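Beta-phenylalanine aminotransferase (Variovorax paradoxus, PDB 4AO9) catalyses transfer of the amino group of beta-phenylalanine to a keto acid acceptor, using pyridoxal-5'-phosphate as cofactor, as a class-III aminotransferase. Local coordinates at residues Ala90-Glu95 and Gly419-Ser424; Arg350-Arg355 and Thr372-Leu377; Lys171-Ser176 and Pro219-Val224. All blocks are in the same frame, centred on the assembly; numbering follows the deposited sequence.

Contact 1 of 3, residues Ala90-Glu95 and Gly419-Ser424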
loop_
_atom_site.group_PDB
_atom_site.type_symbol
_atom_site.label_atom_id
_atom_site.label_comp_id
_atom_site.label_asym_id
_atom_site.label_seq_id
_atom_site.Cartn_x
_atom_site.Cartn_y
_atom_site.Cartn_z
ATOM N N ALA A 90 3.251 22.249 -19.278
ATOM C CA ALA A 90 1.999 22.287 -18.543
ATOM C C ALA A 90 1.560 20.846 -18.337
ATOM O O ALA A 90 1.513 20.061 -19.289
ATOM C CB ALA A 90 0.936 23.067 -19.318
ATOM N N ASP A 91 1.266 20.515 -17.082
ATOM C CA ASP A 91 0.905 19.157 -16.663
ATOM C C ASP A 91 -0.592 18.886 -16.836
ATOM O O ASP A 91 -1.413 19.440 -16.115
ATOM C CB ASP A 91 1.285 18.994 -15.192
ATOM C CG ASP A 91 0.853 17.661 -14.613
ATOM O OD1 ASP A 91 0.592 16.720 -15.389
ATOM O OD2 ASP A 91 0.784 17.574 -13.374
ATOM N N PHE A 92 -0.916 18.007 -17.777
ATOM C CA PHE A 92 -2.288 17.567 -18.014
ATOM C C PHE A 92 -2.536 16.110 -17.634
ATOM O O PHE A 92 -3.441 15.467 -18.157
ATOM C CB PHE A 92 -2.691 17.838 -19.476
ATOM C CG PHE A 92 -3.115 19.251 -19.719
ATOM C CD1 PHE A 92 -2.170 20.252 -19.921
ATOM C CD2 PHE A 92 -4.469 19.590 -19.696
ATOM C CE1 PHE A 92 -2.571 21.568 -20.125
ATOM C CE2 PHE A 92 -4.874 20.896 -19.905
ATOM C CZ PHE A 92 -3.923 21.887 -20.112
ATOM N N ILE A 93 -1.742 15.604 -16.698
ATOM C CA ILE A 93 -1.951 14.237 -16.194
ATOM C C ILE A 93 -2.001 14.167 -14.648
ATOM O O ILE A 93 -2.720 13.340 -14.082
ATOM C CB ILE A 93 -0.956 13.225 -16.869
ATOM C CG1 ILE A 93 -1.121 11.804 -16.320
ATOM C CG2 ILE A 93 0.483 13.698 -16.725
ATOM C CD1 ILE A 93 -2.525 11.203 -16.519
ATOM N N ALA A 94 -1.241 15.016 -13.966
ATOM C CA ALA A 94 -1.404 15.229 -12.519
ATOM C C ALA A 94 -1.515 13.941 -11.694
ATOM O O ALA A 94 -2.512 13.714 -10.991
ATOM C CB ALA A 94 -2.601 16.176 -12.256
ATOM N N GLU A 95 -0.478 13.110 -11.806
ATOM C CA GLU A 95 -0.345 11.858 -11.060
ATOM C C GLU A 95 -1.585 10.972 -11.175
ATOM O O GLU A 95 -2.039 10.370 -10.202
ATOM C CB GLU A 95 0.060 12.139 -9.609
ATOM C CG GLU A 95 0.786 10.968 -8.926
ATOM C CD GLU A 95 2.099 10.624 -9.592
ATOM O OE1 GLU A 95 2.103 9.832 -10.550
ATOM O OE2 GLU A 95 3.141 11.137 -9.149
ATOM N N GLY A 419 -3.574 8.855 -23.393
ATOM C CA GLY A 419 -4.495 9.919 -23.808
ATOM C C GLY A 419 -5.403 10.428 -22.698
ATOM O O GLY A 419 -6.339 11.178 -22.953
ATOM N N PHE A 420 -5.130 9.995 -21.468
ATOM C CA PHE A 420 -5.857 10.419 -20.266
ATOM C C PHE A 420 -5.471 11.848 -19.888
ATOM O O PHE A 420 -4.291 12.142 -19.705
ATOM C CB PHE A 420 -5.495 9.439 -19.138
ATOM C CG PHE A 420 -6.258 9.611 -17.843
ATOM C CD1 PHE A 420 -7.565 10.109 -17.791
ATOM C CD2 PHE A 420 -5.661 9.194 -16.649
ATOM C CE1 PHE A 420 -8.247 10.201 -16.552
ATOM C CE2 PHE A 420 -6.341 9.266 -15.423
ATOM C CZ PHE A 420 -7.637 9.775 -15.373
ATOM N N VAL A 421 -6.471 12.726 -19.813
ATOM C CA VAL A 421 -6.301 14.135 -19.485
ATOM C C VAL A 421 -6.943 14.409 -18.137
ATOM O O VAL A 421 -8.098 14.045 -17.908
ATOM C CB VAL A 421 -6.963 15.024 -20.563
ATOM C CG1 VAL A 421 -6.979 16.499 -20.145
ATOM C CG2 VAL A 421 -6.249 14.845 -21.889
ATOM N N VAL A 422 -6.187 15.046 -17.244
ATOM C CA VAL A 422 -6.611 15.223 -15.857
ATOM C C VAL A 422 -6.384 16.673 -15.462
ATOM O O VAL A 422 -5.243 17.138 -15.477
ATOM C CB VAL A 422 -5.768 14.319 -14.907
ATOM C CG1 VAL A 422 -6.125 14.548 -13.438
ATOM C CG2 VAL A 422 -5.917 12.836 -15.263
ATOM N N LEU A 423 -7.452 17.379 -15.108
ATOM C CA LEU A 423 -7.301 18.747 -14.617
ATOM C C LEU A 423 -6.882 18.747 -13.153
ATOM O O LEU A 423 -7.272 17.867 -12.368
ATOM C CB LEU A 423 -8.597 19.550 -14.811
ATOM C CG LEU A 423 -8.830 20.269 -16.150
ATOM C CD1 LEU A 423 -8.134 19.651 -17.388
ATOM C CD2 LEU A 423 -10.302 20.511 -16.389
ATOM N N SER A 424 -6.033 19.708 -12.807
ATOM C CA SER A 424 -5.658 19.974 -11.425
ATOM C C SER A 424 -5.937 21.440 -11.101
ATOM O O SER A 424 -6.110 22.260 -12.015
ATOM C CB SER A 424 -4.187 19.616 -11.190
ATOM O OG SER A 424 -3.345 20.313 -12.095
HETATM O O HOH W 1 -3.483 19.035 -14.463
HETATM O O HOH W 2 -0.525 19.545 -11.757
#

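Contact 2 of 3, residues Arg350-Arg355 and Thr372-Leu377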
loop_
_atom_site.group_PDB
_atom_site.type_symbol
_atom_site.label_atom_id
_atom_site.label_comp_id
_atom_site.label_asym_id
_atom_site.label_seq_id
_atom_site.Cartn_x
_atom_site.Cartn_y
_atom_site.Cartn_z
ATOM N N ARG A 350 -15.193 23.351 -15.348
ATOM C CA ARG A 350 -14.079 23.671 -16.258
ATOM C C ARG A 350 -13.769 22.491 -17.187
ATOM O O ARG A 350 -13.498 22.676 -18.373
ATOM C CB ARG A 350 -12.817 24.069 -15.486
ATOM C CG ARG A 350 -12.993 25.232 -14.523
ATOM C CD ARG A 350 -11.887 25.257 -13.452
ATOM N NE ARG A 350 -10.548 25.420 -14.020
ATOM C CZ ARG A 350 -10.109 26.531 -14.602
ATOM N NH1 ARG A 350 -10.900 27.594 -14.700
ATOM N NH2 ARG A 350 -8.876 26.586 -15.088
ATOM N N GLY A 351 -13.805 21.275 -16.645
ATOM C CA GLY A 351 -13.588 20.077 -17.449
ATOM C C GLY A 351 -14.669 19.800 -18.477
ATOM O O GLY A 351 -14.370 19.420 -19.612
ATOM N N GLU A 352 -15.928 19.969 -18.083
ATOM C CA GLU A 352 -17.033 19.809 -19.025
ATOM C C GLU A 352 -16.880 20.781 -20.196
ATOM O O GLU A 352 -17.069 20.397 -21.351
ATOM C CB GLU A 352 -18.381 20.031 -18.337
ATOM C CG GLU A 352 -18.782 18.933 -17.353
ATOM C CD GLU A 352 -19.106 17.596 -18.012
ATOM O OE1 GLU A 352 -19.456 17.553 -19.215
ATOM O OE2 GLU A 352 -19.033 16.561 -17.311
ATOM N N ALA A 353 -16.506 22.021 -19.892
ATOM C CA ALA A 353 -16.336 23.037 -20.930
ATOM C C ALA A 353 -15.200 22.659 -21.881
ATOM O O ALA A 353 -15.333 22.784 -23.104
ATOM C CB ALA A 353 -16.109 24.403 -20.308
ATOM N N LEU A 354 -14.097 22.153 -21.324
ATOM C CA LEU A 354 -12.976 21.708 -22.140
ATOM C C LEU A 354 -13.348 20.522 -23.030
ATOM O O LEU A 354 -13.045 20.521 -24.230
ATOM C CB LEU A 354 -11.755 21.380 -21.265
ATOM C CG LEU A 354 -10.559 20.664 -21.901
ATOM C CD1 LEU A 354 -9.956 21.462 -23.064
ATOM C CD2 LEU A 354 -9.487 20.365 -20.863
ATOM N N ARG A 355 -14.007 19.518 -22.451
ATOM C CA ARG A 355 -14.360 18.329 -23.216
ATOM C C ARG A 355 -15.280 18.671 -24.389
ATOM O O ARG A 355 -15.117 18.136 -25.487
ATOM C CB ARG A 355 -14.971 17.228 -22.336
ATOM C CG ARG A 355 -14.870 15.857 -22.991
ATOM C CD ARG A 355 -15.468 14.723 -22.139
ATOM N NE ARG A 355 -16.930 14.710 -22.179
ATOM C CZ ARG A 355 -17.713 15.158 -21.204
ATOM N NH1 ARG A 355 -17.196 15.658 -20.082
ATOM N NH2 ARG A 355 -19.027 15.105 -21.349
ATOM N N THR A 372 -13.777 11.201 -24.246
ATOM C CA THR A 372 -14.823 10.666 -23.373
ATOM C C THR A 372 -14.520 11.018 -21.920
ATOM O O THR A 372 -13.362 11.232 -21.566
ATOM C CB THR A 372 -14.973 9.127 -23.522
ATOM O OG1 THR A 372 -13.720 8.475 -23.273
ATOM C CG2 THR A 372 -15.440 8.771 -24.927
ATOM N N GLY A 373 -15.552 11.088 -21.092
ATOM C CA GLY A 373 -15.351 11.267 -19.658
ATOM C C GLY A 373 -16.403 12.123 -18.995
ATOM O O GLY A 373 -17.498 12.321 -19.545
ATOM N N ILE A 374 -16.066 12.608 -17.802
ATOM C CA ILE A 374 -16.962 13.394 -16.959
ATOM C C ILE A 374 -16.139 14.456 -16.259
ATOM O O ILE A 374 -15.044 14.173 -15.754
ATOM C CB ILE A 374 -17.629 12.519 -15.857
ATOM C CG1 ILE A 374 -18.477 11.398 -16.468
ATOM C CG2 ILE A 374 -18.485 13.391 -14.919
ATOM C CD1 ILE A 374 -18.923 10.330 -15.464
ATOM N N GLY A 375 -16.636 15.686 -16.238
ATOM C CA GLY A 375 -16.005 16.727 -15.429
ATOM C C GLY A 375 -14.533 16.923 -15.735
ATOM O O GLY A 375 -14.152 17.119 -16.883
ATOM N N SER A 376 -13.695 16.801 -14.708
ATOM C CA SER A 376 -12.273 17.145 -14.828
ATOM C C SER A 376 -11.388 16.004 -15.356
ATOM O O SER A 376 -10.161 16.137 -15.396
ATOM C CB SER A 376 -11.749 17.649 -13.482
ATOM O OG SER A 376 -11.972 16.670 -12.471
ATOM N N LEU A 377 -12.021 14.905 -15.773
ATOM C CA LEU A 377 -11.318 13.729 -16.296
ATOM C C LEU A 377 -11.826 13.376 -17.685
ATOM O O LEU A 377 -13.028 13.219 -17.893
ATOM C CB LEU A 377 -11.518 12.527 -15.376
ATOM C CG LEU A 377 -11.169 12.717 -13.894
ATOM C CD1 LEU A 377 -11.494 11.432 -13.124
ATOM C CD2 LEU A 377 -9.713 13.119 -13.738
HETATM O O HOH W 3 -14.596 15.337 -18.983
#

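Contact 3 of 3, residues Lys171-Ser176 and Pro219-Val224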
loop_
_atom_site.group_PDB
_atom_site.type_symbol
_atom_site.label_atom_id
_atom_site.label_comp_id
_atom_site.label_asym_id
_atom_site.label_seq_id
_atom_site.Cartn_x
_atom_site.Cartn_y
_atom_site.Cartn_z
ATOM N N LYS A 171 -18.296 -15.660 -4.865
ATOM C CA LYS A 171 -18.195 -15.170 -6.233
ATOM C C LYS A 171 -18.261 -13.651 -6.286
ATOM O O LYS A 171 -19.062 -13.024 -5.590
ATOM C CB LYS A 171 -19.272 -15.807 -7.105
ATOM C CG LYS A 171 -19.015 -15.623 -8.585
ATOM C CD LYS A 171 -20.033 -16.349 -9.457
ATOM C CE LYS A 171 -19.951 -17.872 -9.330
ATOM N NZ LYS A 171 -18.687 -18.471 -9.879
ATOM N N ILE A 172 -17.406 -13.057 -7.111
ATOM C CA ILE A 172 -17.298 -11.606 -7.220
ATOM C C ILE A 172 -17.583 -11.194 -8.661
ATOM O O ILE A 172 -16.913 -11.654 -9.580
ATOM C CB ILE A 172 -15.888 -11.133 -6.830
ATOM C CG1 ILE A 172 -15.581 -11.537 -5.383
ATOM C CG2 ILE A 172 -15.759 -9.607 -7.044
ATOM C CD1 ILE A 172 -14.115 -11.347 -5.001
ATOM N N VAL A 173 -18.602 -10.359 -8.865
ATOM C CA VAL A 173 -18.886 -9.808 -10.188
ATOM C C VAL A 173 -18.096 -8.526 -10.406
ATOM O O VAL A 173 -18.139 -7.606 -9.590
ATOM C CB VAL A 173 -20.402 -9.556 -10.369
ATOM C CG1 VAL A 173 -20.682 -8.800 -11.668
ATOM C CG2 VAL A 173 -21.162 -10.873 -10.352
ATOM N N VAL A 174 -17.349 -8.509 -11.504
ATOM C CA VAL A 174 -16.614 -7.330 -11.964
ATOM C C VAL A 174 -16.903 -7.137 -13.450
ATOM O O VAL A 174 -17.609 -7.954 -14.070
ATOM C CB VAL A 174 -15.084 -7.481 -11.741
ATOM C CG1 VAL A 174 -14.759 -7.427 -10.240
ATOM C CG2 VAL A 174 -14.544 -8.766 -12.397
ATOM N N PHE A 175 -16.362 -6.071 -14.027
ATOM C CA PHE A 175 -16.677 -5.743 -15.415
ATOM C C PHE A 175 -15.471 -5.640 -16.302
ATOM O O PHE A 175 -14.389 -5.245 -15.858
ATOM C CB PHE A 175 -17.598 -4.516 -15.480
ATOM C CG PHE A 175 -18.874 -4.765 -14.762
ATOM C CD1 PHE A 175 -18.958 -4.553 -13.386
ATOM C CD2 PHE A 175 -19.944 -5.360 -15.413
ATOM C CE1 PHE A 175 -20.117 -4.892 -12.684
ATOM C CE2 PHE A 175 -21.105 -5.687 -14.727
ATOM C CZ PHE A 175 -21.189 -5.460 -13.356
ATOM N N SER A 176 -15.665 -6.049 -17.558
ATOM C CA SER A 176 -14.620 -5.980 -18.572
ATOM C C SER A 176 -14.040 -4.573 -18.605
ATOM O O SER A 176 -14.786 -3.589 -18.563
ATOM C CB SER A 176 -15.206 -6.350 -19.942
ATOM O OG SER A 176 -16.222 -5.439 -20.332
ATOM N N PRO A 219 -27.212 -16.884 -5.551
ATOM C CA PRO A 219 -26.794 -17.375 -4.238
ATOM C C PRO A 219 -25.278 -17.425 -4.057
ATOM O O PRO A 219 -24.793 -17.490 -2.917
ATOM C CB PRO A 219 -27.381 -18.795 -4.188
ATOM C CG PRO A 219 -28.527 -18.750 -5.142
ATOM C CD PRO A 219 -28.071 -17.863 -6.252
ATOM N N GLU A 220 -24.537 -17.385 -5.160
ATOM C CA GLU A 220 -23.078 -17.451 -5.081
ATOM C C GLU A 220 -22.402 -16.101 -4.978
ATOM O O GLU A 220 -21.209 -16.029 -4.639
ATOM C CB GLU A 220 -22.508 -18.173 -6.305
ATOM C CG GLU A 220 -22.884 -19.639 -6.388
ATOM C CD GLU A 220 -22.198 -20.329 -7.554
ATOM O OE1 GLU A 220 -22.673 -20.170 -8.684
ATOM O OE2 GLU A 220 -21.172 -21.003 -7.317
ATOM N N ILE A 221 -23.133 -15.031 -5.292
ATOM C CA ILE A 221 -22.492 -13.725 -5.489
ATOM C C ILE A 221 -22.407 -12.931 -4.196
ATOM O O ILE A 221 -23.431 -12.528 -3.634
ATOM C CB ILE A 221 -23.174 -12.899 -6.602
ATOM C CG1 ILE A 221 -23.044 -13.633 -7.944
ATOM C CG2 ILE A 221 -22.526 -11.506 -6.689
ATOM C CD1 ILE A 221 -23.940 -13.074 -9.027
ATOM N N ALA A 222 -21.177 -12.719 -3.727
ATOM C CA ALA A 222 -20.930 -11.937 -2.523
ATOM C C ALA A 222 -21.030 -10.453 -2.815
ATOM O O ALA A 222 -21.497 -9.669 -1.978
ATOM C CB ALA A 222 -19.531 -12.246 -1.976
ATOM N N VAL A 223 -20.556 -10.055 -3.989
ATOM C CA VAL A 223 -20.321 -8.646 -4.243
ATOM C C VAL A 223 -20.296 -8.361 -5.731
ATOM O O VAL A 223 -19.879 -9.204 -6.531
ATOM C CB VAL A 223 -19.022 -8.175 -3.499
ATOM C CG1 VAL A 223 -17.835 -8.981 -3.910
ATOM C CG2 VAL A 223 -18.782 -6.685 -3.676
ATOM N N VAL A 224 -20.818 -7.187 -6.087
ATOM C CA VAL A 224 -20.683 -6.610 -7.420
ATOM C C VAL A 224 -19.791 -5.392 -7.243
ATOM O O VAL A 224 -20.144 -4.488 -6.497
ATOM C CB VAL A 224 -22.060 -6.180 -7.980
ATOM C CG1 VAL A 224 -21.885 -5.544 -9.360
ATOM C CG2 VAL A 224 -23.019 -7.391 -8.049
HETATM O O HOH W 4 -19.269 -21.233 -9.474
#

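Contact 1 of 3, residues Ala90-Glu95 and Gly419-Ser424
F92, I93 and A94 pack against strand 420-422 and the two residues that follow it. D91 reaches this surface through water: one molecule donates to D91 O and V422 O and accepts from S424 OG, and a second donates to D91 OD2 and S424 OG. OD2 is also hydrogen-bonded to H103. Between D91 and A94 the backbone folds into an Asx motif that includes an Asx turn: D91 OD1 accepts from I93 N and A94 N, each at 2.9 Å and from the same face of the carboxylate. This turn leads the chain from strand 88-91, in a sheet shared with strand 413-414, alongside strand 420-422 of the three-stranded sheet, consistent with the small domain of a fold-type-I aminotransferase, built from both chain ends. At F92 the chain makes its direct backbone bond, V422 N to F92 O at 2.9 Å, with an N-H...O angle of 160°. The same oxygen receives a CA-H...O contact from V421 CA (3.4 Å). The F92 ring carries V421 CG1 at its edge, 4.0 Å from CD2, and also meets the ring of Y435 in helix 429-445. The CB of I93 points away, but with CG1 anti to the backbone N (chi1 178°) and a bend at chi2, CD1 comes within 3.7 Å of F420 CD2, the side chains crossing at about a right angle. V422 CG2 lies over the centre of the F420 ring, 3.5 Å above its plane, and 4.0 Å from I93 CD1. A94 CB follows, against V422 CG1 and 3.9 Å from S424 CB.

Contact 2 of 3, residues Arg350-Arg355 and Thr372-Leu377
The R355 guanidinium lies with one face on the carbonyl oxygen of G373, which stands over its centre at 3.3 Å from CZ. R355 NH1 comes almost as near to that oxygen, but at an angle too poor for a hydrogen bond, so this is contact with the flat face and not N-H donation. At the guanidinium edge, in its plane, is E352 OE2, while E352 OE1 takes the salt bridge, 3.1 Å from NH1, with only weak hydrogen bonds from NH1 and NH2. The E352 carboxylate is engaged across the contact as well: G375 N donates to OE2 at 2.8 Å, arriving 49° out of the carboxylate plane. E352 thus links R355, three residues on in the helix, to the turn. The R355 chain runs extended to CD, which lies against T372 C and G373 N; the bend at chi3 (76°) then turns the guanidinium across G373 O. Helix 341-365 here runs nearly antiparallel to strand 370-374, their local axes at 160° and 9.0 Å apart. The strand ends in a two-residue beta hairpin, a type II' turn from I374 to L377 with G375 at its second position, closed by I374 N to L377 O and by L377 N to I374 O. Its tip rests on G351, whose lack of a side chain allows CA to approach G375 O to 3.1 Å in a CA-H...O contact. One water fastens the hairpin to the arginine: it accepts from R355 NH1 (2.8 Å) and donates to G375 O and L377 O. On the far side of the turn S376 OG is held by R266, and L354 turns from the helix toward M378 and V436, between the three-stranded sheet and helix 429-445.

Contact 3 of 3, residues Lys171-Ser176 and Pro219-Val224
Strands 171-175 and 221-226 are parallel neighbours in the seven-stranded mixed sheet of the large, cofactor-binding domain; here K171 pairs with I221, I172 with V223 and V173 with V224. Their local axes lie 4.8 Å apart at 24°. K171 N donates to E220 O (2.9 Å), and A222 N to K171 O (2.8 Å). Between K171 and I172 the register slips by one residue, a beta bulge: A222 is the extra residue, its helix-like backbone (psi -38°) bringing V223 opposite I172. Regular pairing resumes with V173 N to V223 O at 2.9 Å. Side chains then sort by face. V173 CG2 meets I221 CD1 at 3.8 Å on the face of K171 and V224, where F175 also offers its ring edge, CE1 lying 3.8 Å from V224 CG1. On the other face V223 CG1, held between its backbone N and carbonyl carbon (chi1 57°), lies 3.7 Å from I172 CG1, with helix 152-167 packed over V223. At the outer end a water bridges K171 NZ and E220 OE2, too far apart for a salt bridge; NZ has its ionic partner in D198.

Contacts 1 and 2 adjoin, their centres about 12 Å apart, and reach the same three-stranded sheet. L423 N makes a probable hydrogen bond to S376 O (3.0 Å), and L423 CD2 packs on G351 CA at 3.5 Å. Contact 3 belongs to a separate sheet: its centre is about 32 Å from that of contact 1 and 31 Å from that of contact 2, with nearest atoms about 15 and 13 Å away. Relative to pyridoxal-5'-phosphate, the side chain of F420 in contact 1 is nearest, about 7 Å off, whereas I374 in contact 2 and F175 in contact 3 each lie about 12 Å from it. L377 also touches M263, a cofactor-pocket residue.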